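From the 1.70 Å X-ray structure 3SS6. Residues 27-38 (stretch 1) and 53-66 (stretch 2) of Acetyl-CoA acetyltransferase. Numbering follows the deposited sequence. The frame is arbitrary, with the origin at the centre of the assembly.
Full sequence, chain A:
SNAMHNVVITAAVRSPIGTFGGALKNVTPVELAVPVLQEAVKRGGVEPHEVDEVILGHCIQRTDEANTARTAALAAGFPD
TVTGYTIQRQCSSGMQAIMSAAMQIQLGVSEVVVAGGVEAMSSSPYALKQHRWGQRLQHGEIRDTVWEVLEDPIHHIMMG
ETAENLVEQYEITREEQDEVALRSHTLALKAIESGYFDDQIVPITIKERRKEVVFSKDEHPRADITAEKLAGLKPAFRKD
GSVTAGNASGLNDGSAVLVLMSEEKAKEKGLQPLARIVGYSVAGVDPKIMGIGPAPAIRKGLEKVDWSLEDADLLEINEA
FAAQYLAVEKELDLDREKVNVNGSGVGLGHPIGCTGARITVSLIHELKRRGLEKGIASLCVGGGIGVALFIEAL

Stretch 1, residues 27-38: VTPVELAVPVLQ
Stretch 2 (53-66) EVILGHCIQRTDEA

The first turn of a helix leaves backbone N-H groups without acceptors, and side chains commonly supply them. In this acetyl-CoA acetyltransferase a helix start is capped from within and braced from a distant loop. Val 27 and Thr 28 are extended (phi/psi -117/134° and -85/167°), and the helix runs from Pro 29 through Gln 38 and beyond, with phi near -65° and psi near -40°. Its regular bonds include Ala 33 N to Pro 29 O (3.0 Å) and Leu 37 N to Ala 33 O (2.9 Å). It is kinked around Pro 35, whose nitrogen carries no hydrogen; Val 36 N keeps just a weak bond to Ala 33 O (3.1 Å).

The second stretch includes a strand, with phi/psi -112/127° at Val 54, -124/121° at Ile 55 and -121/140° at Leu 56, and then runs on as an irregular loop in which Glu 65 (-141/61°) returns its N to Arg 62 O at 3.1 Å. The register runs antiparallel: CA-CA distances are 7.1 Å for Val 30 and Glu 65, 9.0 Å for Ala 33 and Leu 56, and 8.8 Å for Leu 37 and Val 54.

Thr 28, chi1 p, is the N-cap: its OG1 accepts from Glu 31 N at 3.2 Å, while Glu 31 (m, t, chi3 -18°) reciprocates, OE1 accepting from Thr 28 N at 3.0 Å. The same threonine hydroxyl donates across the contact, from OG1 to Glu 65 OE2 at 2.6 Å. Glu 65, extended as m, t with chi3 -17°, uses its other oxygen as well: Val 30 N donates to Glu 65 OE1 at 3.2 Å and 159°. One carboxylate thus grips both the cap hydroxyl and a first-turn amide that has no partner within the helix.

Pro 29, C-gamma exo, packs against Glu 65, Arg 62 and His 58. Its CD lies 3.5 Å from Glu 65 OE1 and 3.7 Å from Arg 62 CD, and its CB approaches His 58 CE1 obliquely at 3.4 Å; the histidine has chi1 t and chi2 -166°. Arg 62 (m, t, p, chi4 135°) is held by Asp 64 (chi1 p, chi2 -5°): NE donates to OD1 and NH2 to OD2, both at 2.9 Å, the two bonds forming part of a salt bridge. Thr 28 CG2 lies over one face of this guanidinium, 4.2 Å from Arg 62 NH1.

Farther along, the contact turns apolar. Ala 33 CB meets CD1 of Leu 56 (m, t) at 4.1 Å, and Leu 37 CD2 (m, t) meets CG1 of Val 54 (t) at 4.1 Å. Altogether 412 Å² is buried.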

ATOM      1  N   VAL A  27     -12.959  -6.538 -15.208  1.00 14.61           N
ATOM      2  CA  VAL A  27     -12.950  -7.954 -15.549  1.00 12.40           C
ATOM      3  C   VAL A  27     -11.538  -8.494 -15.345  1.00 13.43           C
ATOM      4  O   VAL A  27     -10.573  -7.854 -15.781  1.00 14.75           O
ATOM      5  CB  VAL A  27     -13.402  -8.167 -17.001  1.00 15.07           C
ATOM      6  CG1 VAL A  27     -13.379  -9.633 -17.376  1.00 17.24           C
ATOM      7  CG2 VAL A  27     -14.819  -7.596 -17.197  1.00 17.80           C
ATOM      8  N   THR A  28     -11.418  -9.658 -14.698  1.00 13.30           N
ATOM      9  CA  THR A  28     -10.107 -10.281 -14.502  1.00 12.60           C
ATOM     10  C   THR A  28      -9.720 -11.118 -15.724  1.00 12.87           C
ATOM     11  O   THR A  28     -10.561 -11.396 -16.587  1.00 12.30           O
ATOM     12  CB  THR A  28     -10.062 -11.211 -13.265  1.00 13.72           C
ATOM     13  OG1 THR A  28     -10.801 -12.413 -13.527  1.00 14.48           O
ATOM     14  CG2 THR A  28     -10.615 -10.513 -12.027  1.00 16.91           C
ATOM     15  N   PRO A  29      -8.442 -11.528 -15.804  1.00 11.25           N
ATOM     16  CA  PRO A  29      -8.067 -12.322 -16.982  1.00 11.44           C
ATOM     17  C   PRO A  29      -8.848 -13.628 -17.089  1.00 11.97           C
ATOM     18  O   PRO A  29      -9.236 -14.008 -18.195  1.00 11.82           O
ATOM     19  CB  PRO A  29      -6.565 -12.591 -16.762  1.00 11.27           C
ATOM     20  CG  PRO A  29      -6.087 -11.422 -15.939  1.00 12.73           C
ATOM     21  CD  PRO A  29      -7.269 -11.152 -14.989  1.00 12.44           C
ATOM     22  N   VAL A  30      -9.058 -14.325 -15.978  1.00 11.45           N
ATOM     23  CA  VAL A  30      -9.850 -15.557 -16.030  1.00 10.88           C
ATOM     24  C   VAL A  30     -11.271 -15.268 -16.506  1.00 12.99           C
ATOM     25  O   VAL A  30     -11.790 -15.968 -17.370  1.00 13.16           O
ATOM     26  CB  VAL A  30      -9.860 -16.297 -14.673  1.00 12.21           C
ATOM     27  CG1 VAL A  30     -10.961 -17.373 -14.638  1.00 13.26           C
ATOM     28  CG2 VAL A  30      -8.483 -16.920 -14.410  1.00 13.67           C
ATOM     29  N   GLU A  31     -11.875 -14.204 -15.985  1.00 13.79           N
ATOM     30  CA  GLU A  31     -13.240 -13.861 -16.380  1.00 12.60           C
ATOM     31  C   GLU A  31     -13.343 -13.554 -17.865  1.00 14.30           C
ATOM     32  O   GLU A  31     -14.348 -13.870 -18.507  1.00 14.52           O
ATOM     33  CB  GLU A  31     -13.748 -12.683 -15.554  1.00 15.88           C
ATOM     34  CG  GLU A  31     -13.924 -13.051 -14.093  1.00 15.54           C
ATOM     35  CD  GLU A  31     -14.233 -11.859 -13.220  1.00 21.29           C
ATOM     36  OE1 GLU A  31     -13.977 -10.719 -13.648  1.00 15.90           O
ATOM     37  OE2 GLU A  31     -14.718 -12.065 -12.089  1.00 25.22           O
ATOM     38  N   LEU A  32     -12.282 -12.964 -18.405  1.00 11.28           N
ATOM     39  CA  LEU A  32     -12.277 -12.516 -19.795  1.00 11.81           C
ATOM     40  C   LEU A  32     -12.029 -13.705 -20.726  1.00 11.33           C
ATOM     41  O   LEU A  32     -12.524 -13.746 -21.848  1.00 12.69           O
ATOM     42  CB  LEU A  32     -11.208 -11.435 -19.979  1.00 13.50           C
ATOM     43  CG  LEU A  32     -11.054 -10.795 -21.365  1.00 14.01           C
ATOM     44  CD1 LEU A  32     -12.423 -10.380 -21.923  1.00 17.08           C
ATOM     45  CD2 LEU A  32     -10.112  -9.581 -21.260  1.00 11.43           C
ATOM     46  N   ALA A  33     -11.275 -14.686 -20.234  1.00 12.33           N
ATOM     47  CA  ALA A  33     -10.989 -15.887 -21.032  1.00 12.43           C
ATOM     48  C   ALA A  33     -12.176 -16.826 -21.096  1.00 14.21           C
ATOM     49  O   ALA A  33     -12.431 -17.424 -22.136  1.00 12.30           O
ATOM     50  CB  ALA A  33      -9.771 -16.629 -20.482  1.00 14.78           C
ATOM     51  N   VAL A  34     -12.900 -16.950 -19.987  1.00 14.21           N
ATOM     52  CA  VAL A  34     -13.962 -17.954 -19.879  1.00 13.37           C
ATOM     53  C   VAL A  34     -14.967 -18.005 -21.048  1.00 14.66           C
ATOM     54  O   VAL A  34     -15.136 -19.047 -21.659  1.00 13.06           O
ATOM     55  CB  VAL A  34     -14.696 -17.866 -18.513  1.00 15.17           C
ATOM     56  CG1 VAL A  34     -16.044 -18.572 -18.588  1.00 16.76           C
ATOM     57  CG2 VAL A  34     -13.821 -18.474 -17.398  1.00 13.72           C
ATOM     58  N   PRO A  35     -15.635 -16.884 -21.369  1.00 15.54           N
ATOM     59  CA  PRO A  35     -16.672 -16.986 -22.407  1.00 14.70           C
ATOM     60  C   PRO A  35     -16.104 -17.289 -23.791  1.00 14.96           C
ATOM     61  O   PRO A  35     -16.802 -17.874 -24.633  1.00 14.56           O
ATOM     62  CB  PRO A  35     -17.341 -15.599 -22.392  1.00 18.18           C
ATOM     63  CG  PRO A  35     -16.353 -14.695 -21.714  1.00 17.51           C
ATOM     64  CD  PRO A  35     -15.577 -15.548 -20.746  1.00 15.06           C
ATOM     65  N   VAL A  36     -14.856 -16.891 -24.013  1.00 13.55           N
ATOM     66  CA  VAL A  36     -14.188 -17.141 -25.286  1.00 14.24           C
ATOM     67  C   VAL A  36     -13.758 -18.611 -25.390  1.00 13.96           C
ATOM     68  O   VAL A  36     -13.893 -19.236 -26.453  1.00 14.65           O
ATOM     69  CB  VAL A  36     -13.017 -16.157 -25.496  1.00 16.71           C
ATOM     70  CG1 VAL A  36     -12.362 -16.385 -26.842  1.00 17.28           C
ATOM     71  CG2 VAL A  36     -13.536 -14.724 -25.415  1.00 17.86           C
ATOM     72  N   LEU A  37     -13.253 -19.165 -24.288  1.00 13.39           N
ATOM     73  CA  LEU A  37     -12.989 -20.600 -24.225  1.00 13.06           C
ATOM     74  C   LEU A  37     -14.263 -21.383 -24.523  1.00 14.85           C
ATOM     75  O   LEU A  37     -14.256 -22.338 -25.299  1.00 14.76           O
ATOM     76  CB  LEU A  37     -12.510 -20.992 -22.831  1.00 13.36           C
ATOM     77  CG  LEU A  37     -11.094 -20.553 -22.478  1.00 14.42           C
ATOM     78  CD1 LEU A  37     -10.821 -20.833 -21.003  1.00 17.20           C
ATOM     79  CD2 LEU A  37     -10.062 -21.259 -23.364  1.00 14.35           C
ATOM     80  N   GLN A  38     -15.357 -20.984 -23.880  1.00 13.79           N
ATOM     81  CA  GLN A  38     -16.628 -21.688 -24.062  1.00 13.85           C
ATOM     82  C   GLN A  38     -17.120 -21.678 -25.507  1.00 13.90           C
ATOM     83  O   GLN A  38     -17.514 -22.721 -26.044  1.00 16.03           O
ATOM     84  CB  GLN A  38     -17.695 -21.118 -23.124  1.00 15.68           C
ATOM     85  CG  GLN A  38     -17.392 -21.410 -21.657  1.00 16.53           C
ATOM     86  CD  GLN A  38     -18.306 -20.658 -20.702  1.00 20.01           C
ATOM     87  OE1 GLN A  38     -18.772 -19.562 -21.009  1.00 19.82           O
ATOM     88  NE2 GLN A  38     -18.562 -21.244 -19.537  1.00 19.61           N
ATOM     89  N   GLU A  53      -5.888 -30.159 -23.245  1.00 15.47           N
ATOM     90  CA  GLU A  53      -5.107 -29.122 -22.585  1.00 14.32           C
ATOM     91  C   GLU A  53      -5.631 -27.759 -23.015  1.00 13.08           C
ATOM     92  O   GLU A  53      -6.064 -27.595 -24.152  1.00 13.90           O
ATOM     93  CB  GLU A  53      -3.649 -29.233 -23.035  1.00 15.48           C
ATOM     94  CG  GLU A  53      -2.652 -28.388 -22.271  1.00 18.98           C
ATOM     95  CD  GLU A  53      -2.015 -29.162 -21.140  1.00 19.15           C
ATOM     96  OE1 GLU A  53      -1.010 -29.867 -21.378  1.00 17.09           O
ATOM     97  OE2 GLU A  53      -2.529 -29.061 -20.013  1.00 17.61           O
ATOM     98  N   VAL A  54      -5.594 -26.798 -22.098  1.00 12.63           N
ATOM     99  CA  VAL A  54      -5.806 -25.386 -22.423  1.00 12.11           C
ATOM    100  C   VAL A  54      -4.472 -24.694 -22.191  1.00 13.37           C
ATOM    101  O   VAL A  54      -3.886 -24.838 -21.128  1.00 13.85           O
ATOM    102  CB  VAL A  54      -6.865 -24.744 -21.508  1.00 13.34           C
ATOM    103  CG1 VAL A  54      -6.929 -23.230 -21.715  1.00 13.60           C
ATOM    104  CG2 VAL A  54      -8.243 -25.397 -21.767  1.00 16.13           C
ATOM    105  N   ILE A  55      -3.970 -23.973 -23.189  1.00 10.84           N
ATOM    106  CA  ILE A  55      -2.700 -23.262 -23.029  1.00 10.11           C
ATOM    107  C   ILE A  55      -2.931 -21.792 -23.327  1.00 11.05           C
ATOM    108  O   ILE A  55      -3.400 -21.447 -24.413  1.00 12.46           O
ATOM    109  CB  ILE A  55      -1.627 -23.803 -23.999  1.00 12.62           C
ATOM    110  CG1 ILE A  55      -1.555 -25.323 -23.897  1.00 13.70           C
ATOM    111  CG2 ILE A  55      -0.251 -23.171 -23.685  1.00 12.40           C
ATOM    112  CD1 ILE A  55      -0.507 -25.936 -24.827  1.00 13.23           C
ATOM    113  N   LEU A  56      -2.649 -20.924 -22.358  1.00 11.23           N
ATOM    114  CA  LEU A  56      -2.862 -19.489 -22.545  1.00 12.20           C
ATOM    115  C   LEU A  56      -1.586 -18.683 -22.373  1.00 10.76           C
ATOM    116  O   LEU A  56      -0.827 -18.892 -21.411  1.00 11.47           O
ATOM    117  CB  LEU A  56      -3.892 -18.948 -21.541  1.00 12.29           C
ATOM    118  CG  LEU A  56      -5.336 -19.433 -21.676  1.00 11.70           C
ATOM    119  CD1 LEU A  56      -6.194 -18.727 -20.636  1.00 12.97           C
ATOM    120  CD2 LEU A  56      -5.836 -19.133 -23.080  1.00 12.17           C
ATOM    121  N   GLY A  57      -1.410 -17.684 -23.227  1.00 10.58           N
ATOM    122  CA  GLY A  57      -0.305 -16.756 -23.102  1.00 10.20           C
ATOM    123  C   GLY A  57      -0.849 -15.638 -22.217  1.00 12.26           C
ATOM    124  O   GLY A  57      -1.970 -15.188 -22.420  1.00 14.36           O
ATOM    125  N   HIS A  58      -0.091 -15.229 -21.207  1.00 11.12           N
ATOM    126  CA  HIS A  58      -0.538 -14.174 -20.298  1.00 10.73           C
ATOM    127  C   HIS A  58       0.651 -13.388 -19.734  1.00 12.54           C
ATOM    128  O   HIS A  58       1.467 -13.954 -19.024  1.00 14.61           O
ATOM    129  CB  HIS A  58      -1.351 -14.824 -19.182  1.00 10.29           C
ATOM    130  CG  HIS A  58      -2.097 -13.859 -18.319  1.00 11.09           C
ATOM    131  ND1 HIS A  58      -2.644 -14.220 -17.108  1.00 11.72           N
ATOM    132  CD2 HIS A  58      -2.394 -12.550 -18.490  1.00  9.08           C
ATOM    133  CE1 HIS A  58      -3.243 -13.175 -16.569  1.00 11.90           C
ATOM    134  NE2 HIS A  58      -3.105 -12.148 -17.387  1.00 10.59           N
ATOM    135  N   CYS A  59       0.772 -12.112 -20.082  1.00 13.00           N
ATOM    136  CA  CYS A  59       1.882 -11.292 -19.587  1.00 12.55           C
ATOM    137  C   CYS A  59       1.911 -10.870 -18.116  1.00 13.67           C
ATOM    138  O   CYS A  59       2.948 -10.920 -17.477  1.00 16.05           O
ATOM    139  CB  CYS A  59       2.085 -10.070 -20.470  1.00 14.41           C
ATOM    140  SG  CYS A  59       2.599 -10.511 -22.132  1.00 16.53           S
ATOM    141  N   ILE A  60       0.765 -10.463 -17.588  1.00 10.83           N
ATOM    142  CA  ILE A  60       0.715 -10.020 -16.212  1.00 12.29           C
ATOM    143  C   ILE A  60      -0.145 -10.991 -15.422  1.00 12.03           C
ATOM    144  O   ILE A  60      -1.284 -10.727 -15.102  1.00 12.61           O
ATOM    145  CB  ILE A  60       0.088  -8.614 -16.101  1.00 13.27           C
ATOM    146  CG1 ILE A  60       0.784  -7.627 -17.040  1.00 13.48           C
ATOM    147  CG2 ILE A  60       0.129  -8.126 -14.676  1.00 15.55           C
ATOM    148  CD1 ILE A  60       0.181  -6.242 -17.044  1.00 17.02           C
ATOM    149  N   GLN A  61       0.473 -12.117 -15.100  1.00 11.41           N
ATOM    150  CA  GLN A  61      -0.173 -13.178 -14.355  1.00 13.52           C
ATOM    151  C   GLN A  61      -0.474 -12.735 -12.934  1.00 13.34           C
ATOM    152  O   GLN A  61       0.175 -11.862 -12.404  1.00 15.86           O
ATOM    153  CB  GLN A  61       0.617 -14.474 -14.460  1.00 13.41           C
ATOM    154  CG  GLN A  61       0.618 -14.984 -15.886  1.00 12.95           C
ATOM    155  CD  GLN A  61       1.586 -16.108 -16.129  1.00 14.52           C
ATOM    156  OE1 GLN A  61       1.763 -16.975 -15.298  1.00 18.17           O
ATOM    157  NE2 GLN A  61       2.213 -16.095 -17.288  1.00 13.68           N
ATOM    158  N   ARG A  62      -1.486 -13.341 -12.341  1.00 11.67           N
ATOM    159  CA  ARG A  62      -1.914 -12.941 -11.012  1.00 14.15           C
ATOM    160  C   ARG A  62      -1.882 -14.128 -10.068  1.00 15.51           C
ATOM    161  O   ARG A  62      -2.378 -15.210 -10.400  1.00 15.04           O
ATOM    162  CB  ARG A  62      -3.340 -12.412 -11.066  1.00 13.98           C
ATOM    163  CG  ARG A  62      -3.484 -11.113 -11.838  1.00 15.87           C
ATOM    164  CD  ARG A  62      -4.958 -10.788 -12.103  1.00 15.18           C
ATOM    165  NE  ARG A  62      -5.742 -10.663 -10.872  1.00 19.63           N
ATOM    166  CZ  ARG A  62      -6.621  -9.690 -10.635  1.00 23.24           C
ATOM    167  NH1 ARG A  62      -6.851  -8.750 -11.552  1.00 20.98           N
ATOM    168  NH2 ARG A  62      -7.286  -9.663  -9.489  1.00 23.70           N
ATOM    169  N   THR A  63      -1.329 -13.916  -8.876  1.00 12.17           N
ATOM    170  CA  THR A  63      -1.275 -15.004  -7.908  1.00 11.93           C
ATOM    171  C   THR A  63      -2.640 -15.372  -7.331  1.00 12.89           C
ATOM    172  O   THR A  63      -2.792 -16.456  -6.744  1.00 13.89           O
ATOM    173  CB  THR A  63      -0.260 -14.700  -6.775  1.00 15.57           C
ATOM    174  OG1 THR A  63      -0.402 -13.338  -6.373  1.00 17.60           O
ATOM    175  CG2 THR A  63       1.154 -14.902  -7.290  1.00 16.88           C
ATOM    176  N   ASP A  64      -3.629 -14.493  -7.505  1.00 13.66           N
ATOM    177  CA  ASP A  64      -4.989 -14.793  -7.057  1.00 13.63           C
ATOM    178  C   ASP A  64      -5.784 -15.607  -8.090  1.00 14.99           C
ATOM    179  O   ASP A  64      -6.914 -16.039  -7.822  1.00 15.55           O
ATOM    180  CB  ASP A  64      -5.743 -13.535  -6.567  1.00 14.83           C
ATOM    181  CG  ASP A  64      -6.106 -12.561  -7.682  1.00 20.21           C
ATOM    182  OD1 ASP A  64      -5.708 -12.763  -8.846  1.00 19.81           O
ATOM    183  OD2 ASP A  64      -6.785 -11.554  -7.372  1.00 22.95           O
ATOM    184  N   GLU A  65      -5.156 -15.832  -9.238  1.00 13.61           N
ATOM    185  CA  GLU A  65      -5.702 -16.642 -10.312  1.00 13.67           C
ATOM    186  C   GLU A  65      -4.487 -17.406 -10.839  1.00 14.18           C
ATOM    187  O   GLU A  65      -4.133 -17.289 -12.005  1.00 17.62           O
ATOM    188  CB  GLU A  65      -6.339 -15.776 -11.396  1.00 13.34           C
ATOM    189  CG  GLU A  65      -7.602 -15.070 -10.932  1.00 12.27           C
ATOM    190  CD  GLU A  65      -8.323 -14.346 -12.049  1.00 14.85           C
ATOM    191  OE1 GLU A  65      -7.707 -14.113 -13.107  1.00 13.63           O
ATOM    192  OE2 GLU A  65      -9.510 -14.009 -11.863  1.00 14.98           O
ATOM    193  N   ALA A  66      -3.870 -18.201  -9.975  1.00 12.84           N
ATOM    194  CA  ALA A  66      -2.667 -18.961 -10.318  1.00 13.33           C
ATOM    195  C   ALA A  66      -2.898 -19.958 -11.434  1.00 13.06           C
ATOM    196  O   ALA A  66      -3.773 -20.749 -11.355  1.00 14.16           O
ATOM    197  CB  ALA A  66      -2.129 -19.646  -9.123  1.00 16.09           C
TER